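Local coordinates for protein interleukin-2 receptor subunit beta (Mus musculus, PDB 6DG5) that serves, as the beta chain of the interleukin-2 receptor, to bind interleukin-2 and probably to pass on its mitogenic signal, and also takes part in interleukin-15 reception, at residues I125-S130 / Q166-E171; H111-L116 / Q200-R205; L140-R145 / V181-K186. All coordinates share one frame; numbering follows the deposited sequence.

Interaction 1. Residues I125-S130 / Q166-E171; sequences ISWKVS and QWLFLE. With NAG (2-acetamido-2-deoxy-beta-D-glucopyranose), chain D.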
loop_
_atom_site.group_PDB
_atom_site.type_symbol
_atom_site.label_atom_id
_atom_site.label_comp_id
_atom_site.label_asym_id
_atom_site.label_seq_id
_atom_site.Cartn_x
_atom_site.Cartn_y
_atom_site.Cartn_z
ATOM N N ILE B 125 4.610 -13.860 -20.141
ATOM C CA ILE B 125 3.785 -14.780 -19.365
ATOM C C ILE B 125 3.054 -13.992 -18.286
ATOM O O ILE B 125 3.675 -13.210 -17.558
ATOM C CB ILE B 125 4.637 -15.897 -18.740
ATOM C CG1 ILE B 125 5.223 -16.792 -19.834
ATOM C CG2 ILE B 125 3.817 -16.712 -17.746
ATOM C CD1 ILE B 125 6.566 -17.389 -19.478
ATOM N N SER B 126 1.746 -14.212 -18.168
ATOM C CA SER B 126 0.901 -13.508 -17.211
ATOM C C SER B 126 0.429 -14.457 -16.116
ATOM O O SER B 126 0.530 -15.679 -16.235
ATOM C CB SER B 126 -0.307 -12.874 -17.910
ATOM O OG SER B 126 0.104 -11.935 -18.884
ATOM N N TRP B 127 -0.095 -13.872 -15.037
ATOM C CA TRP B 127 -0.657 -14.650 -13.942
ATOM C C TRP B 127 -1.546 -13.758 -13.087
ATOM O O TRP B 127 -1.229 -12.588 -12.862
ATOM C CB TRP B 127 0.436 -15.290 -13.076
ATOM C CG TRP B 127 1.431 -14.325 -12.508
ATOM C CD1 TRP B 127 1.303 -13.589 -11.366
ATOM C CD2 TRP B 127 2.719 -14.007 -13.049
ATOM N NE1 TRP B 127 2.429 -12.827 -11.167
ATOM C CE2 TRP B 127 3.313 -13.067 -12.185
ATOM C CE3 TRP B 127 3.425 -14.424 -14.181
ATOM C CZ2 TRP B 127 4.579 -12.534 -12.419
ATOM C CZ3 TRP B 127 4.682 -13.895 -14.411
ATOM C CH2 TRP B 127 5.246 -12.960 -13.534
ATOM N N LYS B 128 -2.656 -14.322 -12.620
ATOM C CA LYS B 128 -3.602 -13.638 -11.754
ATOM C C LYS B 128 -3.429 -14.102 -10.312
ATOM O O LYS B 128 -2.885 -15.176 -10.040
ATOM C CB LYS B 128 -5.040 -13.891 -12.218
ATOM C CG LYS B 128 -5.368 -13.357 -13.608
ATOM C CD LYS B 128 -6.800 -13.701 -14.001
ATOM C CE LYS B 128 -7.263 -12.914 -15.220
ATOM N NZ LYS B 128 -6.499 -13.254 -16.450
ATOM N N VAL B 129 -3.904 -13.276 -9.381
ATOM C CA VAL B 129 -3.787 -13.559 -7.955
ATOM C C VAL B 129 -5.162 -13.490 -7.308
ATOM O O VAL B 129 -6.069 -12.808 -7.796
ATOM C CB VAL B 129 -2.813 -12.589 -7.254
ATOM C CG1 VAL B 129 -1.391 -12.837 -7.729
ATOM C CG2 VAL B 129 -3.224 -11.153 -7.512
ATOM N N SER B 130 -5.311 -14.209 -6.196
ATOM C CA SER B 130 -6.567 -14.265 -5.464
ATOM C C SER B 130 -6.292 -14.209 -3.968
ATOM O O SER B 130 -5.189 -14.514 -3.507
ATOM C CB SER B 130 -7.364 -15.534 -5.798
ATOM O OG SER B 130 -7.853 -15.503 -7.126
ATOM N N GLN B 166 2.943 -8.916 -12.207
ATOM C CA GLN B 166 2.022 -9.955 -12.682
ATOM C C GLN B 166 2.230 -10.272 -14.161
ATOM O O GLN B 166 1.282 -10.615 -14.873
ATOM C CB GLN B 166 0.561 -9.582 -12.405
ATOM C CG GLN B 166 0.169 -9.727 -10.943
ATOM C CD GLN B 166 -1.315 -9.543 -10.709
ATOM O OE1 GLN B 166 -1.808 -8.418 -10.622
ATOM N NE2 GLN B 166 -2.037 -10.651 -10.601
ATOM N N TRP B 167 3.473 -10.158 -14.626
ATOM C CA TRP B 167 3.900 -10.611 -15.945
ATOM C C TRP B 167 5.411 -10.467 -16.035
ATOM O O TRP B 167 6.002 -9.623 -15.355
ATOM C CB TRP B 167 3.228 -9.823 -17.084
ATOM C CG TRP B 167 3.494 -8.347 -17.062
ATOM C CD1 TRP B 167 2.694 -7.380 -16.533
ATOM C CD2 TRP B 167 4.635 -7.670 -17.605
ATOM N NE1 TRP B 167 3.267 -6.143 -16.703
ATOM C CE2 TRP B 167 4.459 -6.294 -17.359
ATOM C CE3 TRP B 167 5.790 -8.093 -18.270
ATOM C CZ2 TRP B 167 5.394 -5.339 -17.756
ATOM C CZ3 TRP B 167 6.716 -7.144 -18.663
ATOM C CH2 TRP B 167 6.513 -5.783 -18.404
ATOM N N LEU B 168 6.031 -11.291 -16.880
ATOM C CA LEU B 168 7.443 -11.113 -17.194
ATOM C C LEU B 168 7.684 -11.378 -18.672
ATOM O O LEU B 168 7.097 -12.291 -19.258
ATOM C CB LEU B 168 8.361 -12.009 -16.342
ATOM C CG LEU B 168 8.013 -13.434 -15.913
ATOM C CD1 LEU B 168 7.876 -14.389 -17.086
ATOM C CD2 LEU B 168 9.085 -13.926 -14.959
ATOM N N PHE B 169 8.538 -10.555 -19.266
ATOM C CA PHE B 169 8.945 -10.699 -20.656
ATOM C C PHE B 169 10.316 -11.364 -20.658
ATOM O O PHE B 169 11.299 -10.771 -20.205
ATOM C CB PHE B 169 8.975 -9.340 -21.351
ATOM C CG PHE B 169 8.891 -9.414 -22.851
ATOM C CD1 PHE B 169 7.661 -9.421 -23.490
ATOM C CD2 PHE B 169 10.040 -9.459 -23.621
ATOM C CE1 PHE B 169 7.581 -9.478 -24.869
ATOM C CE2 PHE B 169 9.967 -9.516 -25.000
ATOM C CZ PHE B 169 8.734 -9.526 -25.624
ATOM N N LEU B 170 10.377 -12.601 -21.144
ATOM C CA LEU B 170 11.612 -13.373 -21.124
ATOM C C LEU B 170 12.409 -13.145 -22.401
ATOM O O LEU B 170 11.857 -13.154 -23.504
ATOM C CB LEU B 170 11.313 -14.861 -20.953
ATOM C CG LEU B 170 10.751 -15.273 -19.593
ATOM C CD1 LEU B 170 10.434 -16.756 -19.572
ATOM C CD2 LEU B 170 11.729 -14.917 -18.487
ATOM N N GLU B 171 13.713 -12.943 -22.242
ATOM C CA GLU B 171 14.637 -12.776 -23.352
ATOM C C GLU B 171 15.670 -13.895 -23.324
ATOM O O GLU B 171 15.723 -14.699 -22.388
ATOM C CB GLU B 171 15.333 -11.408 -23.291
ATOM C CG GLU B 171 14.386 -10.213 -23.273
ATOM C CD GLU B 171 13.916 -9.815 -24.658
ATOM O OE1 GLU B 171 13.115 -8.860 -24.766
ATOM O OE2 GLU B 171 14.356 -10.454 -25.638
HETATM C C1 NAG D . 3.493 -8.346 -21.158
HETATM C C2 NAG D . 3.883 -6.945 -21.646
HETATM C C3 NAG D . 3.293 -5.867 -20.729
HETATM C C4 NAG D . 1.797 -6.078 -20.520
HETATM C C5 NAG D . 1.530 -7.515 -20.080
HETATM C C6 NAG D . 0.059 -7.843 -19.965
HETATM C C7 NAG D . 5.947 -6.029 -22.619
HETATM C C8 NAG D . 7.445 -6.006 -22.550
HETATM N N2 NAG D . 5.330 -6.807 -21.723
HETATM O O3 NAG D . 3.526 -4.589 -21.311
HETATM O O4 NAG D . 1.318 -5.199 -19.505
HETATM O O5 NAG D . 2.082 -8.432 -21.035
HETATM O O6 NAG D . -0.613 -7.697 -21.208
HETATM O O7 NAG D . 5.325 -5.372 -23.448
#
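W127, in the three-stranded sheet of a fibronectin type III domain, presents one face of its indole to the backbone of the neighbouring strand: the carbonyl carbon of Q166 sits over the middle of the ring, and the N of W167 lies above it nearer the rim. L168 arrives at the edge instead, its CG in the ring plane and 3.7 Å from W127 CH2. The second indole, W167, turns one face to an N-acetylglucosamine of the glycan near N124, whose C3 stands over the ring centre, while F169 N lies in plane at its edge. The phenyl of F169 meets the acetamide methyl obliquely, F169 CD1 being 3.5 Å from NAG C8.

This antiparallel pairing is a worked case of how one sheet can serve two environments. W127 and L168 face the sandwich interior, where F142 of the opposite sheet meets the W127 ring at about 55°; W167 faces outward to carbohydrate and packs against an aromatic side chain of another protein chain. In W127, chi1 of 56° sets CG between its own N and carbonyl carbon, on the side of Q166.

Two backbone bonds tie the strands, I125 N to L168 O at 3.1 Å and L168 N to I125 O at 3.1 Å. On the face shared with W127 the aliphatic side chains pack: I125 and L168 run side by side, CB to CD1 at 3.9 Å, and I125 CD1 reaches L170 CD1 at 3.9 Å. Beyond the paired region the Q166 amide takes over. Its OE1 accepts from R164 NE, and its NE2 lies 3.3 Å from V129 CG2 and makes a weak, bent bond to W127 O at 3.1 Å.

Interaction 2. Residues H111-L116 / Q200-R205; sequences HSLQVL and QPLTFR. With NAG (2-acetamido-2-deoxy-beta-D-glucopyranose), chain D; MAN (alpha-D-mannopyranose), chain E.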
loop_
_atom_site.group_PDB
_atom_site.type_symbol
_atom_site.label_atom_id
_atom_site.label_comp_id
_atom_site.label_asym_id
_atom_site.label_seq_id
_atom_site.Cartn_x
_atom_site.Cartn_y
_atom_site.Cartn_z
ATOM N N HIS B 111 -2.261 -18.082 -9.927
ATOM C CA HIS B 111 -2.998 -18.945 -10.835
ATOM C C HIS B 111 -3.144 -18.249 -12.182
ATOM O O HIS B 111 -2.626 -17.148 -12.398
ATOM C CB HIS B 111 -4.368 -19.311 -10.251
ATOM C CG HIS B 111 -5.224 -18.127 -9.936
ATOM N ND1 HIS B 111 -6.037 -17.527 -10.872
ATOM C CD2 HIS B 111 -5.391 -17.427 -8.788
ATOM C CE1 HIS B 111 -6.675 -16.514 -10.315
ATOM N NE2 HIS B 111 -6.300 -16.431 -9.051
ATOM N N SER B 112 -3.847 -18.916 -13.098
ATOM C CA SER B 112 -4.142 -18.378 -14.426
ATOM C C SER B 112 -2.871 -18.002 -15.182
ATOM O O SER B 112 -2.813 -16.975 -15.861
ATOM C CB SER B 112 -5.092 -17.180 -14.339
ATOM O OG SER B 112 -6.390 -17.578 -13.929
ATOM N N LEU B 113 -1.841 -18.835 -15.064
ATOM C CA LEU B 113 -0.626 -18.621 -15.837
ATOM C C LEU B 113 -0.891 -18.906 -17.307
ATOM O O LEU B 113 -1.499 -19.925 -17.652
ATOM C CB LEU B 113 0.505 -19.509 -15.324
ATOM C CG LEU B 113 1.545 -18.856 -14.412
ATOM C CD1 LEU B 113 1.059 -18.827 -12.976
ATOM C CD2 LEU B 113 2.881 -19.573 -14.520
ATOM N N GLN B 114 -0.443 -18.004 -18.175
ATOM C CA GLN B 114 -0.614 -18.200 -19.607
ATOM C C GLN B 114 0.388 -17.336 -20.357
ATOM O O GLN B 114 0.944 -16.378 -19.813
ATOM C CB GLN B 114 -2.041 -17.874 -20.058
ATOM C CG GLN B 114 -2.396 -16.401 -20.005
ATOM C CD GLN B 114 -3.693 -16.102 -20.724
ATOM O OE1 GLN B 114 -4.130 -16.872 -21.578
ATOM N NE2 GLN B 114 -4.319 -14.983 -20.380
ATOM N N VAL B 115 0.598 -17.689 -21.620
ATOM C CA VAL B 115 1.523 -16.985 -22.497
ATOM C C VAL B 115 0.718 -16.067 -23.404
ATOM O O VAL B 115 -0.154 -16.528 -24.150
ATOM C CB VAL B 115 2.368 -17.967 -23.323
ATOM C CG1 VAL B 115 3.293 -17.209 -24.258
ATOM C CG2 VAL B 115 3.157 -18.887 -22.408
ATOM N N LEU B 116 1.011 -14.769 -23.345
ATOM C CA LEU B 116 0.342 -13.805 -24.210
ATOM C C LEU B 116 1.069 -13.631 -25.538
ATOM O O LEU B 116 0.424 -13.516 -26.585
ATOM C CB LEU B 116 0.216 -12.452 -23.505
ATOM C CG LEU B 116 -0.747 -12.384 -22.318
ATOM C CD1 LEU B 116 -0.882 -10.953 -21.824
ATOM C CD2 LEU B 116 -2.103 -12.954 -22.693
ATOM N N GLN B 200 1.009 -23.592 -10.333
ATOM C CA GLN B 200 0.976 -24.744 -11.221
ATOM C C GLN B 200 1.870 -24.463 -12.421
ATOM O O GLN B 200 1.657 -23.457 -13.117
ATOM C CB GLN B 200 -0.447 -25.057 -11.682
ATOM C CG GLN B 200 -1.171 -26.077 -10.820
ATOM C CD GLN B 200 -2.488 -26.523 -11.429
ATOM O OE1 GLN B 200 -2.570 -26.801 -12.627
ATOM N NE2 GLN B 200 -3.529 -26.588 -10.605
ATOM N N PRO B 201 2.877 -25.293 -12.685
ATOM C CA PRO B 201 3.856 -24.965 -13.726
ATOM C C PRO B 201 3.215 -24.827 -15.100
ATOM O O PRO B 201 2.258 -25.525 -15.443
ATOM C CB PRO B 201 4.836 -26.145 -13.679
ATOM C CG PRO B 201 4.095 -27.241 -12.975
ATOM C CD PRO B 201 3.188 -26.559 -12.005
ATOM N N LEU B 202 3.755 -23.897 -15.881
ATOM C CA LEU B 202 3.298 -23.612 -17.234
ATOM C C LEU B 202 4.380 -24.043 -18.214
ATOM O O LEU B 202 5.500 -23.522 -18.176
ATOM C CB LEU B 202 2.987 -22.125 -17.398
ATOM C CG LEU B 202 2.676 -21.632 -18.811
ATOM C CD1 LEU B 202 1.231 -21.923 -19.177
ATOM C CD2 LEU B 202 2.984 -20.149 -18.938
ATOM N N THR B 203 4.045 -24.985 -19.090
ATOM C CA THR B 203 4.988 -25.526 -20.058
ATOM C C THR B 203 4.754 -24.878 -21.417
ATOM O O THR B 203 3.634 -24.901 -21.937
ATOM C CB THR B 203 4.848 -27.044 -20.166
ATOM O OG1 THR B 203 4.731 -27.607 -18.854
ATOM C CG2 THR B 203 6.061 -27.639 -20.856
ATOM N N PHE B 204 5.811 -24.301 -21.986
ATOM C CA PHE B 204 5.727 -23.624 -23.271
ATOM C C PHE B 204 6.986 -23.898 -24.079
ATOM O O PHE B 204 8.058 -24.153 -23.522
ATOM C CB PHE B 204 5.524 -22.109 -23.101
ATOM C CG PHE B 204 6.645 -21.419 -22.371
ATOM C CD1 PHE B 204 6.675 -21.391 -20.986
ATOM C CD2 PHE B 204 7.660 -20.785 -23.069
ATOM C CE1 PHE B 204 7.702 -20.754 -20.312
ATOM C CE2 PHE B 204 8.690 -20.146 -22.401
ATOM C CZ PHE B 204 8.709 -20.130 -21.020
ATOM N N ARG B 205 6.846 -23.839 -25.403
ATOM C CA ARG B 205 7.945 -24.094 -26.325
ATOM C C ARG B 205 8.079 -22.926 -27.292
ATOM O O ARG B 205 7.081 -22.439 -27.835
ATOM C CB ARG B 205 7.731 -25.400 -27.100
ATOM C CG ARG B 205 8.867 -25.761 -28.043
ATOM C CD ARG B 205 8.609 -27.089 -28.737
ATOM N NE ARG B 205 9.666 -27.422 -29.689
ATOM C CZ ARG B 205 10.738 -28.149 -29.390
ATOM N NH1 ARG B 205 10.899 -28.625 -28.164
ATOM N NH2 ARG B 205 11.648 -28.401 -30.320
HETATM C C1 NAG D . 3.493 -8.346 -21.158
HETATM C C2 NAG D . 3.883 -6.945 -21.646
HETATM C C3 NAG D . 3.293 -5.867 -20.729
HETATM C C4 NAG D . 1.797 -6.078 -20.520
HETATM C C5 NAG D . 1.530 -7.515 -20.080
HETATM C C6 NAG D . 0.059 -7.843 -19.965
HETATM C C7 NAG D . 5.947 -6.029 -22.619
HETATM C C8 NAG D . 7.445 -6.006 -22.550
HETATM N N2 NAG D . 5.330 -6.807 -21.723
HETATM O O3 NAG D . 3.526 -4.589 -21.311
HETATM O O4 NAG D . 1.318 -5.199 -19.505
HETATM O O5 NAG D . 2.082 -8.432 -21.035
HETATM O O6 NAG D . -0.613 -7.697 -21.208
HETATM O O7 NAG D . 5.325 -5.372 -23.448
HETATM C C1 MAN E . 0.017 -28.917 -7.478
HETATM C C2 MAN E . 1.331 -29.057 -8.296
HETATM C C3 MAN E . 2.440 -28.228 -7.656
HETATM C C4 MAN E . 1.996 -26.771 -7.473
HETATM C C5 MAN E . 0.709 -26.713 -6.641
HETATM C C6 MAN E . 0.153 -25.301 -6.529
HETATM O O2 MAN E . 1.177 -28.542 -9.622
HETATM O O3 MAN E . 3.642 -28.282 -8.417
HETATM O O4 MAN E . 3.016 -26.038 -6.805
HETATM O O5 MAN E . -0.319 -27.544 -7.251
HETATM O O6 MAN E . -0.914 -25.310 -5.585
#
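L113 and L202 meet through apolar branches: CD2 of L113 lies 3.8 Å from L202 CB, and the two side chains cross obliquely. The CG of L202, anti to its backbone N (chi1 172°), stands between L113 and V115, and the two methyls diverge from it. CD1 rests 3.7 Å from L113 O, and CD2 comes 3.7 Å from V115 CG2. The same V115 methyl also reaches F204 CB at 4.1 Å. An alanine at L202 would probably deprive V115 CG2 of its methyl partner and open a gap beside the L113 carbonyl.

No side-chain polar bond joins the two segments; within 111-116, H111 ND1 and S112 OG share a hydrogen bond at 3.1 Å, and H111 NE2 bonds S130 OG. Carbohydrate touches the outer ends: Q200 CG lies 3.6 Å from mannose O2, and L116 CD1 is 3.3 Å from O6 of a separate N-acetylglucosamine. The mannose is also hydrogen-bonded to W198 O of the WSXWS motif.

The strand axes are nearly parallel, 3° apart, but at 7.8 Å too distant for backbone pairing. Such side-chain closure between the first and last strands, each an edge of its own sheet, belongs to the fibronectin type III sandwich.

Interaction 3. Residues L140-R145 / V181-K186; sequences LEFEAR and VQVRVK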
loop_
_atom_site.group_PDB
_atom_site.type_symbol
_atom_site.label_atom_id
_atom_site.label_comp_id
_atom_site.label_asym_id
_atom_site.label_seq_id
_atom_site.Cartn_x
_atom_site.Cartn_y
_atom_site.Cartn_z
ATOM N N LEU B 140 2.800 -6.215 -2.854
ATOM C CA LEU B 140 2.951 -7.510 -3.503
ATOM C C LEU B 140 4.328 -7.649 -4.134
ATOM O O LEU B 140 4.897 -6.685 -4.652
ATOM C CB LEU B 140 1.868 -7.703 -4.564
ATOM C CG LEU B 140 0.474 -8.042 -4.040
ATOM C CD1 LEU B 140 -0.536 -8.061 -5.176
ATOM C CD2 LEU B 140 0.492 -9.374 -3.311
ATOM N N GLU B 141 4.862 -8.866 -4.087
ATOM C CA GLU B 141 6.170 -9.185 -4.634
ATOM C C GLU B 141 6.089 -10.561 -5.275
ATOM O O GLU B 141 5.386 -11.439 -4.773
ATOM C CB GLU B 141 7.245 -9.165 -3.542
ATOM C CG GLU B 141 8.652 -8.904 -4.037
ATOM C CD GLU B 141 9.616 -8.616 -2.903
ATOM O OE1 GLU B 141 9.931 -9.552 -2.137
ATOM O OE2 GLU B 141 10.044 -7.450 -2.766
ATOM N N PHE B 142 6.804 -10.747 -6.381
ATOM C CA PHE B 142 6.708 -11.983 -7.143
ATOM C C PHE B 142 8.087 -12.556 -7.419
ATOM O O PHE B 142 9.052 -11.815 -7.631
ATOM C CB PHE B 142 5.965 -11.762 -8.461
ATOM C CG PHE B 142 4.522 -11.400 -8.284
ATOM C CD1 PHE B 142 3.565 -12.385 -8.126
ATOM C CD2 PHE B 142 4.123 -10.074 -8.276
ATOM C CE1 PHE B 142 2.235 -12.058 -7.965
ATOM C CE2 PHE B 142 2.794 -9.740 -8.113
ATOM C CZ PHE B 142 1.848 -10.734 -7.956
ATOM N N GLU B 143 8.165 -13.886 -7.412
ATOM C CA GLU B 143 9.375 -14.623 -7.752
ATOM C C GLU B 143 8.985 -15.766 -8.674
ATOM O O GLU B 143 8.111 -16.570 -8.334
ATOM C CB GLU B 143 10.075 -15.161 -6.500
ATOM C CG GLU B 143 11.452 -14.574 -6.237
ATOM C CD GLU B 143 12.199 -15.315 -5.142
ATOM O OE1 GLU B 143 11.779 -16.438 -4.790
ATOM O OE2 GLU B 143 13.206 -14.775 -4.634
ATOM N N ALA B 144 9.625 -15.834 -9.838
ATOM C CA ALA B 144 9.389 -16.897 -10.802
ATOM C C ALA B 144 10.680 -17.661 -11.055
ATOM O O ALA B 144 11.781 -17.122 -10.895
ATOM C CB ALA B 144 8.837 -16.343 -12.124
ATOM N N ARG B 145 10.546 -18.926 -11.449
ATOM C CA ARG B 145 11.699 -19.739 -11.810
ATOM C C ARG B 145 11.447 -20.434 -13.139
ATOM O O ARG B 145 10.393 -21.045 -13.341
ATOM C CB ARG B 145 12.038 -20.764 -10.717
ATOM C CG ARG B 145 10.932 -21.731 -10.328
ATOM C CD ARG B 145 11.436 -22.665 -9.237
ATOM N NE ARG B 145 10.441 -23.644 -8.812
ATOM C CZ ARG B 145 10.660 -24.562 -7.875
ATOM N NH1 ARG B 145 11.838 -24.621 -7.268
ATOM N NH2 ARG B 145 9.706 -25.418 -7.543
ATOM N N VAL B 181 7.675 -22.986 -16.076
ATOM C CA VAL B 181 7.749 -21.785 -15.248
ATOM C C VAL B 181 6.769 -21.893 -14.087
ATOM O O VAL B 181 5.616 -22.300 -14.270
ATOM C CB VAL B 181 7.467 -20.515 -16.083
ATOM C CG1 VAL B 181 7.104 -19.347 -15.182
ATOM C CG2 VAL B 181 8.679 -20.163 -16.927
ATOM N N GLN B 182 7.235 -21.527 -12.892
ATOM C CA GLN B 182 6.401 -21.404 -11.708
ATOM C C GLN B 182 6.617 -20.031 -11.090
ATOM O O GLN B 182 7.725 -19.492 -11.126
ATOM C CB GLN B 182 6.723 -22.478 -10.665
ATOM C CG GLN B 182 6.346 -23.890 -11.067
ATOM C CD GLN B 182 6.589 -24.886 -9.948
ATOM O OE1 GLN B 182 7.721 -25.068 -9.497
ATOM N NE2 GLN B 182 5.522 -25.527 -9.484
ATOM N N VAL B 183 5.551 -19.471 -10.513
ATOM C CA VAL B 183 5.587 -18.152 -9.892
ATOM C C VAL B 183 5.042 -18.256 -8.474
ATOM O O VAL B 183 4.258 -19.155 -8.156
ATOM C CB VAL B 183 4.788 -17.112 -10.712
ATOM C CG1 VAL B 183 5.229 -15.703 -10.366
ATOM C CG2 VAL B 183 4.941 -17.369 -12.207
ATOM N N ARG B 184 5.478 -17.336 -7.614
ATOM C CA ARG B 184 4.978 -17.255 -6.249
ATOM C C ARG B 184 4.957 -15.797 -5.805
ATOM O O ARG B 184 5.582 -14.931 -6.423
ATOM C CB ARG B 184 5.816 -18.107 -5.287
ATOM C CG ARG B 184 7.294 -17.779 -5.272
ATOM C CD ARG B 184 8.030 -18.714 -4.331
ATOM N NE ARG B 184 9.411 -18.302 -4.102
ATOM C CZ ARG B 184 10.221 -18.882 -3.221
ATOM N NH1 ARG B 184 9.783 -19.896 -2.487
ATOM N NH2 ARG B 184 11.464 -18.446 -3.071
ATOM N N VAL B 185 4.232 -15.537 -4.713
ATOM C CA VAL B 185 3.885 -14.178 -4.307
ATOM C C VAL B 185 4.119 -14.000 -2.810
ATOM O O VAL B 185 4.050 -14.954 -2.031
ATOM C CB VAL B 185 2.419 -13.854 -4.691
ATOM C CG1 VAL B 185 1.447 -14.745 -3.931
ATOM C CG2 VAL B 185 2.098 -12.383 -4.469
ATOM N N LYS B 186 4.399 -12.757 -2.411
ATOM C CA LYS B 186 4.658 -12.409 -1.018
ATOM C C LYS B 186 4.414 -10.916 -0.833
ATOM O O LYS B 186 4.417 -10.147 -1.799
ATOM C CB LYS B 186 6.090 -12.782 -0.612
ATOM C CG LYS B 186 6.353 -12.821 0.886
ATOM C CD LYS B 186 7.740 -13.379 1.184
ATOM C CE LYS B 186 8.762 -12.271 1.423
ATOM N NZ LYS B 186 8.668 -11.166 0.423
#
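E143 and R184 run side by side, pointing the same way, with carboxylate and guanidinium nearly coplanar at 20°. Both R184 nitrogens on that edge converge on a single oxygen: NH2 meets E143 OE1 at 2.7 Å, almost in line with its C-O bond, and NE reaches the same OE1 at 3.1 Å from the anti side, somewhat out of the carboxylate plane. R145 treats Q182 likewise. Its NE and NH2 both donate to Q182 OE1, at 3.1 and 2.8 Å, the amide and guanidinium planes 12° apart, while Q182 NE2 is bonded to S199 O. The third pair is looser, since K186, bent near its tip, brings NZ only to 3.3 Å from E141 OE1, a weak salt bridge.

The strands are antiparallel neighbours in the four-stranded sheet, with backbone hydrogen bonds at E141/K186, E143/R184 and R145/Q182. Over their polar face lies the WSXWS motif of the cytokine receptor's fibronectin domain: W198 makes a cation-pi contact with R145, and W195 with R184 and K186, the ladder of tryptophans and cationic side chains known in this receptor family.

The other face is apolar. F142 lies alongside V185, its CE1 3.5 Å from V185 CG2, and L140 CD2 comes in obliquely to that methyl at 3.6 Å. Next along, A144 CB meets V183 CG2 at 4.0 Å, opposite one another in a non-hydrogen-bonded pair.

Interactions 1 and 3 are antiparallel pairings inside opposite sheets of one sandwich, whereas interaction 2 closes the edge between those sheets. Interaction 3 is the buried one and the richest in charge, its polar face being the one covered by the WSXWS tryptophans; interaction 1 is partly buried and relies on indole and aliphatic packing, and interaction 2, at the surface, on methyl groups. They share elements: strand 123-128 lies between 111-118 and 167-170, and strand 178-187 between 140-148 and 202-205. Their apolar faces meet in the interior, W127 CE2 lying 3.7 Å from V183 CG1 and L113 CD2 3.8 Å from V183 CG2. Glycan borders all three, N-acetylglucosamine at 1 and 2, mannose at 2 and 3.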